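PDB 3H0N: uncharacterized protein DUF1470 from Jannaschia sp. CCS1, which is of unproven function but binds zinc through a treble clef finger and may act as a transcription regulator. Local coordinates for residues L12-D17 and A127-G132; T72-L77 and R143-C148. All coordinates share one frame; numbering follows the deposited sequence.

Contact 1 of 2, residues L12-D17 and A127-G132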
ATOM      1  N   LEU A  12       7.308   7.822   2.502  1.00 10.19           N
ATOM      2  CA  LEU A  12       8.495   8.095   1.676  1.00 10.64           C
ATOM      3  C   LEU A  12       8.981   9.515   1.855  1.00 11.52           C
ATOM      4  O   LEU A  12      10.197   9.785   2.073  1.00 11.79           O
ATOM      5  CB  LEU A  12       8.195   7.811   0.182  1.00 12.14           C
ATOM      6  CG  LEU A  12       9.287   8.140  -0.840  1.00 10.60           C
ATOM      7  CD1 LEU A  12      10.542   7.286  -0.569  1.00 12.16           C
ATOM      8  CD2 LEU A  12       8.756   7.916  -2.256  1.00 10.87           C
ATOM      9  N   ARG A  13       8.057  10.471   1.786  1.00 10.69           N
ATOM     10  CA  ARG A  13       8.404  11.880   1.864  1.00 10.32           C
ATOM     11  C   ARG A  13       8.986  12.245   3.219  1.00 11.33           C
ATOM     12  O   ARG A  13      10.020  12.917   3.298  1.00 11.84           O
ATOM     13  CB  ARG A  13       7.151  12.720   1.621  1.00 11.11           C
ATOM     14  CG  ARG A  13       7.344  14.212   1.739  1.00 13.58           C
ATOM     15  CD  ARG A  13       6.085  15.002   1.449  1.00 14.43           C
ATOM     16  NE  ARG A  13       4.944  14.760   2.324  1.00 16.11           N
ATOM     17  CZ  ARG A  13       3.875  13.959   2.063  1.00 11.93           C
ATOM     18  NH1 ARG A  13       3.770  13.192   0.987  1.00 15.23           N
ATOM     19  NH2 ARG A  13       2.899  13.932   2.959  1.00 19.18           N
ATOM     20  N   VAL A  14       8.342  11.806   4.286  1.00 11.37           N
ATOM     21  CA  VAL A  14       8.811  12.125   5.619  1.00 10.38           C
ATOM     22  C   VAL A  14      10.164  11.441   5.855  1.00 11.83           C
ATOM     23  O   VAL A  14      11.054  12.018   6.472  1.00 10.69           O
ATOM     24  CB  VAL A  14       7.770  11.736   6.670  1.00 10.07           C
ATOM     25  CG1 VAL A  14       8.328  11.792   8.096  1.00 10.26           C
ATOM     26  CG2 VAL A  14       6.545  12.654   6.590  1.00 12.37           C
ATOM     27  N   SER A  15      10.347  10.223   5.349  1.00 11.10           N
ATOM     28  CA  SER A  15      11.634   9.520   5.518  1.00 10.48           C
ATOM     29  C   SER A  15      12.779  10.345   4.914  1.00 10.63           C
ATOM     30  O   SER A  15      13.800  10.574   5.559  1.00 10.45           O
ATOM     31  CB  SER A  15      11.628   8.165   4.798  1.00 12.21           C
ATOM     32  OG  SER A  15      10.795   7.218   5.443  1.00 11.04           O
ATOM     33  N   LEU A  16      12.579  10.803   3.689  1.00 10.84           N
ATOM     34  CA  LEU A  16      13.606  11.610   2.993  1.00 11.12           C
ATOM     35  C   LEU A  16      13.873  12.891   3.734  1.00 10.10           C
ATOM     36  O   LEU A  16      15.036  13.265   3.965  1.00 10.45           O
ATOM     37  CB  LEU A  16      13.180  11.922   1.556  1.00 11.12           C
ATOM     38  CG  LEU A  16      13.013  10.693   0.652  1.00 12.11           C
ATOM     39  CD1 LEU A  16      12.195  11.076  -0.606  1.00 12.64           C
ATOM     40  CD2 LEU A  16      14.353  10.074   0.231  1.00 13.72           C
ATOM     41  N   ASP A  17      12.812  13.591   4.095  1.00  9.83           N
ATOM     42  CA  ASP A  17      12.936  14.877   4.775  1.00  9.92           C
ATOM     43  C   ASP A  17      13.614  14.739   6.164  1.00  9.04           C
ATOM     44  O   ASP A  17      14.450  15.572   6.517  1.00 10.16           O
ATOM     45  CB  ASP A  17      11.570  15.537   4.957  1.00 10.29           C
ATOM     46  CG  ASP A  17      10.998  16.098   3.668  1.00 14.87           C
ATOM     47  OD1 ASP A  17      11.724  16.153   2.661  1.00 16.99           O
ATOM     48  OD2 ASP A  17       9.814  16.509   3.733  1.00 18.07           O
ATOM     49  N   ALA A 127       6.587   3.266  11.923  1.00  8.89           N
ATOM     50  CA  ALA A 127       5.824   2.370  11.066  1.00  9.83           C
ATOM     51  C   ALA A 127       5.475   2.985   9.737  1.00  8.68           C
ATOM     52  O   ALA A 127       5.538   2.302   8.693  1.00 10.05           O
ATOM     53  CB  ALA A 127       4.524   1.928  11.811  1.00 10.57           C
ATOM     54  N   ILE A 128       5.068   4.250   9.744  1.00  8.35           N
ATOM     55  CA  ILE A 128       4.691   4.935   8.513  1.00 10.17           C
ATOM     56  C   ILE A 128       5.885   5.015   7.575  1.00  8.72           C
ATOM     57  O   ILE A 128       5.792   4.726   6.365  1.00  9.53           O
ATOM     58  CB  ILE A 128       4.160   6.336   8.810  1.00  9.46           C
ATOM     59  CG1 ILE A 128       2.782   6.244   9.522  1.00  9.17           C
ATOM     60  CG2 ILE A 128       3.952   7.159   7.526  1.00 10.32           C
ATOM     61  CD1 ILE A 128       2.295   7.575  10.099  1.00 10.28           C
ATOM     62  N   CYS A 129       7.001   5.435   8.127  1.00  9.50           N
ATOM     63  CA  CYS A 129       8.212   5.596   7.315  1.00  9.70           C
ATOM     64  C   CYS A 129       8.711   4.266   6.796  1.00  8.89           C
ATOM     65  O   CYS A 129       9.057   4.145   5.615  1.00  9.48           O
ATOM     66  CB  CYS A 129       9.305   6.307   8.105  1.00 10.19           C
ATOM     67  SG  CYS A 129       8.960   8.070   8.391  1.00 10.92           S
ATOM     68  N   ALA A 130       8.718   3.256   7.661  1.00  9.59           N
ATOM     69  CA  ALA A 130       9.196   1.939   7.248  1.00  9.54           C
ATOM     70  C   ALA A 130       8.353   1.342   6.138  1.00 10.18           C
ATOM     71  O   ALA A 130       8.854   0.800   5.177  1.00 10.80           O
ATOM     72  CB  ALA A 130       9.295   0.924   8.447  1.00 12.50           C
ATOM     73  N   GLU A 131       7.025   1.425   6.303  1.00  9.55           N
ATOM     74  CA  GLU A 131       6.127   0.908   5.247  1.00 10.04           C
ATOM     75  C   GLU A 131       6.339   1.677   3.935  1.00  9.64           C
ATOM     76  O   GLU A 131       6.315   1.120   2.846  1.00 10.18           O
ATOM     77  CB  GLU A 131       4.649   0.904   5.656  1.00 10.73           C
ATOM     78  CG  GLU A 131       3.710   0.256   4.614  1.00 11.26           C
ATOM     79  CD  GLU A 131       3.329   1.144   3.426  1.00 13.26           C
ATOM     80  OE1 GLU A 131       3.390   2.396   3.535  1.00 12.44           O
ATOM     81  OE2 GLU A 131       2.943   0.563   2.366  1.00 12.29           O
ATOM     82  N   GLY A 132       6.547   2.985   4.042  1.00  9.04           N
ATOM     83  CA  GLY A 132       6.700   3.803   2.824  1.00 10.45           C
ATOM     84  C   GLY A 132       7.932   3.401   2.032  1.00  9.14           C
ATOM     85  O   GLY A 132       7.904   3.241   0.795  1.00  9.82           O
TER

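Contact 2 of 2, residues T72-L77 and R143-C148. With NA (sodium ion), chain D; ZN (zinc ion), chain B.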
ATOM      1  N   THR A  72      20.464   4.640   7.072  1.00 12.31           N
ATOM      2  CA  THR A  72      21.150   3.371   6.765  1.00 13.35           C
ATOM      3  C   THR A  72      20.394   2.616   5.671  1.00 11.76           C
ATOM      4  O   THR A  72      21.000   2.102   4.726  1.00 12.15           O
ATOM      5  CB  THR A  72      21.307   2.529   8.009  1.00 15.39           C
ATOM      6  OG1 THR A  72      22.092   3.275   8.944  1.00 16.79           O
ATOM      7  CG2 THR A  72      21.999   1.210   7.700  1.00 16.10           C
ATOM      8  N   ALA A  73      19.074   2.559   5.767  1.00 10.47           N
ATOM      9  CA  ALA A  73      18.276   1.866   4.763  1.00  9.93           C
ATOM     10  C   ALA A  73      18.361   2.532   3.409  1.00  9.98           C
ATOM     11  O   ALA A  73      18.496   1.881   2.373  1.00 10.29           O
ATOM     12  CB  ALA A  73      16.769   1.751   5.231  1.00 11.58           C
ATOM     13  N   ILE A  74      18.203   3.842   3.381  1.00  9.68           N
ATOM     14  CA  ILE A  74      18.226   4.583   2.124  1.00  9.85           C
ATOM     15  C   ILE A  74      19.612   4.521   1.465  1.00  9.74           C
ATOM     16  O   ILE A  74      19.713   4.333   0.246  1.00 10.95           O
ATOM     17  CB  ILE A  74      17.728   6.043   2.271  1.00 10.73           C
ATOM     18  CG1 ILE A  74      16.241   6.032   2.581  1.00 10.63           C
ATOM     19  CG2 ILE A  74      18.024   6.835   1.034  1.00 12.37           C
ATOM     20  CD1 ILE A  74      15.714   7.363   3.154  1.00 12.46           C
ATOM     21  N   ASP A  75      20.656   4.653   2.254  0.50 10.53           N
ATOM     22  CA  ASP A  75      21.992   4.481   1.705  0.50 10.19           C
ATOM     23  C   ASP A  75      22.172   3.061   1.140  0.50  9.70           C
ATOM     24  O   ASP A  75      22.731   2.885   0.053  0.50 10.44           O
ATOM     25  CB  ASP A  75      23.013   4.812   2.789  0.50 10.75           C
ATOM     26  CG  ASP A  75      24.396   4.552   2.352  0.50 13.78           C
ATOM     27  OD1 ASP A  75      24.959   5.443   1.713  0.50 19.55           O
ATOM     28  OD2 ASP A  75      24.866   3.421   2.621  0.50 16.58           O
ATOM     29  N   ALA A  76      21.676   2.047   1.837  1.00  9.62           N
ATOM     30  CA  ALA A  76      21.720   0.672   1.327  1.00  9.11           C
ATOM     31  C   ALA A  76      20.992   0.578  -0.008  1.00  9.22           C
ATOM     32  O   ALA A  76      21.489  -0.026  -0.971  1.00 10.31           O
ATOM     33  CB  ALA A  76      21.172  -0.325   2.314  1.00 11.16           C
ATOM     34  N   LEU A  77      19.799   1.165  -0.077  1.00  9.40           N
ATOM     35  CA  LEU A  77      19.050   1.115  -1.346  1.00 10.46           C
ATOM     36  C   LEU A  77      19.849   1.771  -2.505  1.00  8.58           C
ATOM     37  O   LEU A  77      19.855   1.256  -3.644  1.00  9.37           O
ATOM     38  CB  LEU A  77      17.653   1.756  -1.203  1.00  9.59           C
ATOM     39  CG  LEU A  77      16.732   0.991  -0.247  1.00 10.96           C
ATOM     40  CD1 LEU A  77      15.417   1.753  -0.132  1.00 12.50           C
ATOM     41  CD2 LEU A  77      16.495  -0.454  -0.664  1.00 10.92           C
ATOM     42  N   ARG A 143      16.265   1.683  -7.603  1.00  8.85           N
ATOM     43  CA  ARG A 143      17.268   2.469  -8.339  1.00  8.15           C
ATOM     44  C   ARG A 143      16.971   3.971  -8.319  1.00  9.41           C
ATOM     45  O   ARG A 143      17.845   4.750  -8.644  1.00 10.48           O
ATOM     46  CB  ARG A 143      17.455   1.998  -9.776  1.00  8.58           C
ATOM     47  CG  ARG A 143      18.099   0.612  -9.841  1.00  8.82           C
ATOM     48  CD  ARG A 143      18.323   0.227 -11.271  1.00 12.12           C
ATOM     49  NE  ARG A 143      18.812  -1.159 -11.421  1.00 13.54           N
ATOM     50  CZ  ARG A 143      20.095  -1.496 -11.466  1.00 14.59           C
ATOM     51  NH1 ARG A 143      21.040  -0.585 -11.349  1.00 13.06           N
ATOM     52  NH2 ARG A 143      20.438  -2.772 -11.625  1.00 18.28           N
ATOM     53  N   ARG A 144      15.785   4.366  -7.851  1.00  9.37           N
ATOM     54  CA  ARG A 144      15.444   5.781  -7.751  1.00  8.42           C
ATOM     55  C   ARG A 144      15.886   6.452  -6.430  1.00  8.67           C
ATOM     56  O   ARG A 144      15.782   7.679  -6.308  1.00  9.07           O
ATOM     57  CB  ARG A 144      13.932   5.987  -7.975  1.00  8.08           C
ATOM     58  CG  ARG A 144      13.564   5.777  -9.402  1.00 10.47           C
ATOM     59  CD  ARG A 144      12.036   5.649  -9.648  1.00 11.15           C
ATOM     60  NE  ARG A 144      11.758   5.584 -11.098  1.00 10.93           N
ATOM     61  CZ  ARG A 144      11.747   6.619 -11.936  1.00 11.14           C
ATOM     62  NH1 ARG A 144      11.957   7.860 -11.485  1.00 12.18           N
ATOM     63  NH2 ARG A 144      11.557   6.421 -13.256  1.00 14.39           N
ATOM     64  N   PHE A 145      16.454   5.700  -5.502  1.00  9.32           N
ATOM     65  CA  PHE A 145      17.030   6.265  -4.305  1.00  8.89           C
ATOM     66  C   PHE A 145      18.471   6.690  -4.571  1.00  9.62           C
ATOM     67  O   PHE A 145      19.305   5.845  -4.903  1.00 10.32           O
ATOM     68  CB  PHE A 145      17.001   5.256  -3.176  1.00  8.80           C
ATOM     69  CG  PHE A 145      15.608   5.039  -2.610  1.00  8.49           C
ATOM     70  CD1 PHE A 145      15.115   5.846  -1.618  1.00  9.74           C
ATOM     71  CD2 PHE A 145      14.819   4.030  -3.103  1.00 10.49           C
ATOM     72  CE1 PHE A 145      13.835   5.620  -1.101  1.00 10.76           C
ATOM     73  CE2 PHE A 145      13.530   3.798  -2.601  1.00  9.24           C
ATOM     74  CZ  PHE A 145      13.056   4.588  -1.590  1.00  9.67           C
ATOM     75  N   GLY A 146      18.766   7.963  -4.411  1.00  9.04           N
ATOM     76  CA  GLY A 146      20.079   8.491  -4.773  1.00 10.03           C
ATOM     77  C   GLY A 146      20.677   9.332  -3.656  1.00 10.49           C
ATOM     78  O   GLY A 146      20.008   9.768  -2.723  1.00 10.14           O
ATOM     79  N   ILE A 147      21.995   9.529  -3.787  1.00 10.69           N
ATOM     80  CA  ILE A 147      22.765  10.452  -2.943  1.00 11.16           C
ATOM     81  C   ILE A 147      23.266  11.564  -3.866  1.00 10.74           C
ATOM     82  O   ILE A 147      23.767  11.315  -4.953  1.00 11.57           O
ATOM     83  CB  ILE A 147      23.991   9.779  -2.292  1.00 14.03           C
ATOM     84  CG1 ILE A 147      23.625   8.467  -1.622  1.00 18.82           C
ATOM     85  CG2 ILE A 147      24.692  10.735  -1.225  1.00 15.00           C
ATOM     86  CD1 ILE A 147      22.669   8.600  -0.560  1.00 18.96           C
ATOM     87  N   CYS A 148      23.039  12.818  -3.477  1.00  8.94           N
ATOM     88  CA  CYS A 148      23.335  13.972  -4.319  1.00  8.58           C
ATOM     89  C   CYS A 148      24.744  13.917  -4.919  1.00  8.87           C
ATOM     90  O   CYS A 148      25.736  13.697  -4.202  1.00  9.55           O
ATOM     91  CB  CYS A 148      23.194  15.262  -3.547  1.00  9.20           C
ATOM     92  SG  CYS A 148      23.159  16.700  -4.590  1.00  8.57           S
TER
HETATM   93 NA    NA D 203      27.709  14.687  -3.278  1.00 10.76          NA
HETATM   94 ZN    ZN B 201      22.441  18.242  -3.023  1.00  9.23          ZN
HETATM   95  O   HOH W   1      28.231  12.468  -1.732  0.50 16.40           O
HETATM   96  O   HOH W   2      29.273  13.901  -4.814  1.00 13.60           O
HETATM   97  O   HOH W   3      29.415  15.123  -1.663  1.00  8.20           O

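Contact 1 of 2, residues L12-D17 and A127-G132
The hydroxyl oxygen OG of Ser15 is hydrogen-bonded to the carbonyl O of Gly11, one turn back in its own helix, while it presses against CB of Cys129 across the contact at 3.2 Å. A chi1 of -71° sets OG beside its own backbone N, where it can reach that carbonyl; the hydroxyl is thus satisfied inside its helix and can sit in a buried interface that has no hydrogen bond across it. Serine is also short enough to let the helices come close: their axes approach to 8.2 Å and cross at -104°. From the other helix Cys129, a short side chain ending in a polarisable sulfur, suits the place, its SG lying beside Ser15 OG and meeting methyl CG1 of Val14 at 3.8 Å. A turn further along the helix of Cys129, Gly132 removes the side chain where the backbones are nearest, its CA lying 4.1 Å from Leu12 N; a beta carbon there would collide with that nitrogen. Leu12 starts off away from 127-132, and its side chain packs further along the same helix, on Leu133 and Glu136, and on Phe158 of strand 156-158. The crossing joins helix 10-22 to helix 121-138 in the buried helical core of the putative stress-induced transcription regulator region: Trp125 and Leu133 extend it along the second helix, and helix 82-95 packs behind, on Ala130.

Contact 2 of 2, residues T72-L77 and R143-C148
Near the end of helix 58-78, the backbone passes beside the start of strand 145-147, with the CA atoms of Leu77 and Phe145 6.3 Å apart, and no hydrogen bond links the two segments. Leu77 and Phe145 lie side by side and point the same way, so that methyl CD1 of Leu77 stands over a face of the ring, 3.8 Å from its centroid and 15° off the normal. This is a CH-pi contact, offset toward the rim atom CE2, and leucine suits the place because its branched end can set a methyl over the ring. Ile74, one turn earlier, crosses Phe145 at about a right angle and brings its CG2 obliquely to 4.1 Å from CD1 of Phe145. With chi1 at -68°, CG1 lies beside the backbone N and CG2 anti to it, facing the ring; isoleucine's beta-branch supplies this methyl. An alanine in place of Phe145 would probably leave Leu77 CD1 without the ring face it rests on and open a gap between helix and strand. Three residues on, Cys148 SG binds zinc at 2.3 Å with Cys153, Cys169 and Cys173, and its carbonyl O binds sodium at 2.4 Å. Strands 145-147 and 156-158 flank the first two of these cysteines in the treble clef finger, which the contact sets against helix 58-78. Phe145 also meets Phe158 of strand 156-158 edge-to-face and packs on Leu133 and Glu136 of helix 121-138, while Leu77 reaches Ile137 of that helix and Ala85 of helix 82-95.

How the contacts relate
The centres of contacts 1 and 2 lie about 13 Å apart, and their side chains meet: Leu12 CD1 is 3.7 Å from Phe145 CE1, and Leu16 CD2 packs on Ile74 CD1. Along the chain the segments alternate, 12-17, 72-77, 127-132 and then 143-148, so the two connections interlock. Helix 121-138 carries half of contact 1 and lies against contact 2, touching both with Leu133, and it is followed in sequence by strand 145-147. Contact 1 lies within the helical part of the chain, whereas contact 2 joins that part to the CGNR zinc finger. The shared apolar core is consistent with the finger being fixed to the helices, not loosely tethered.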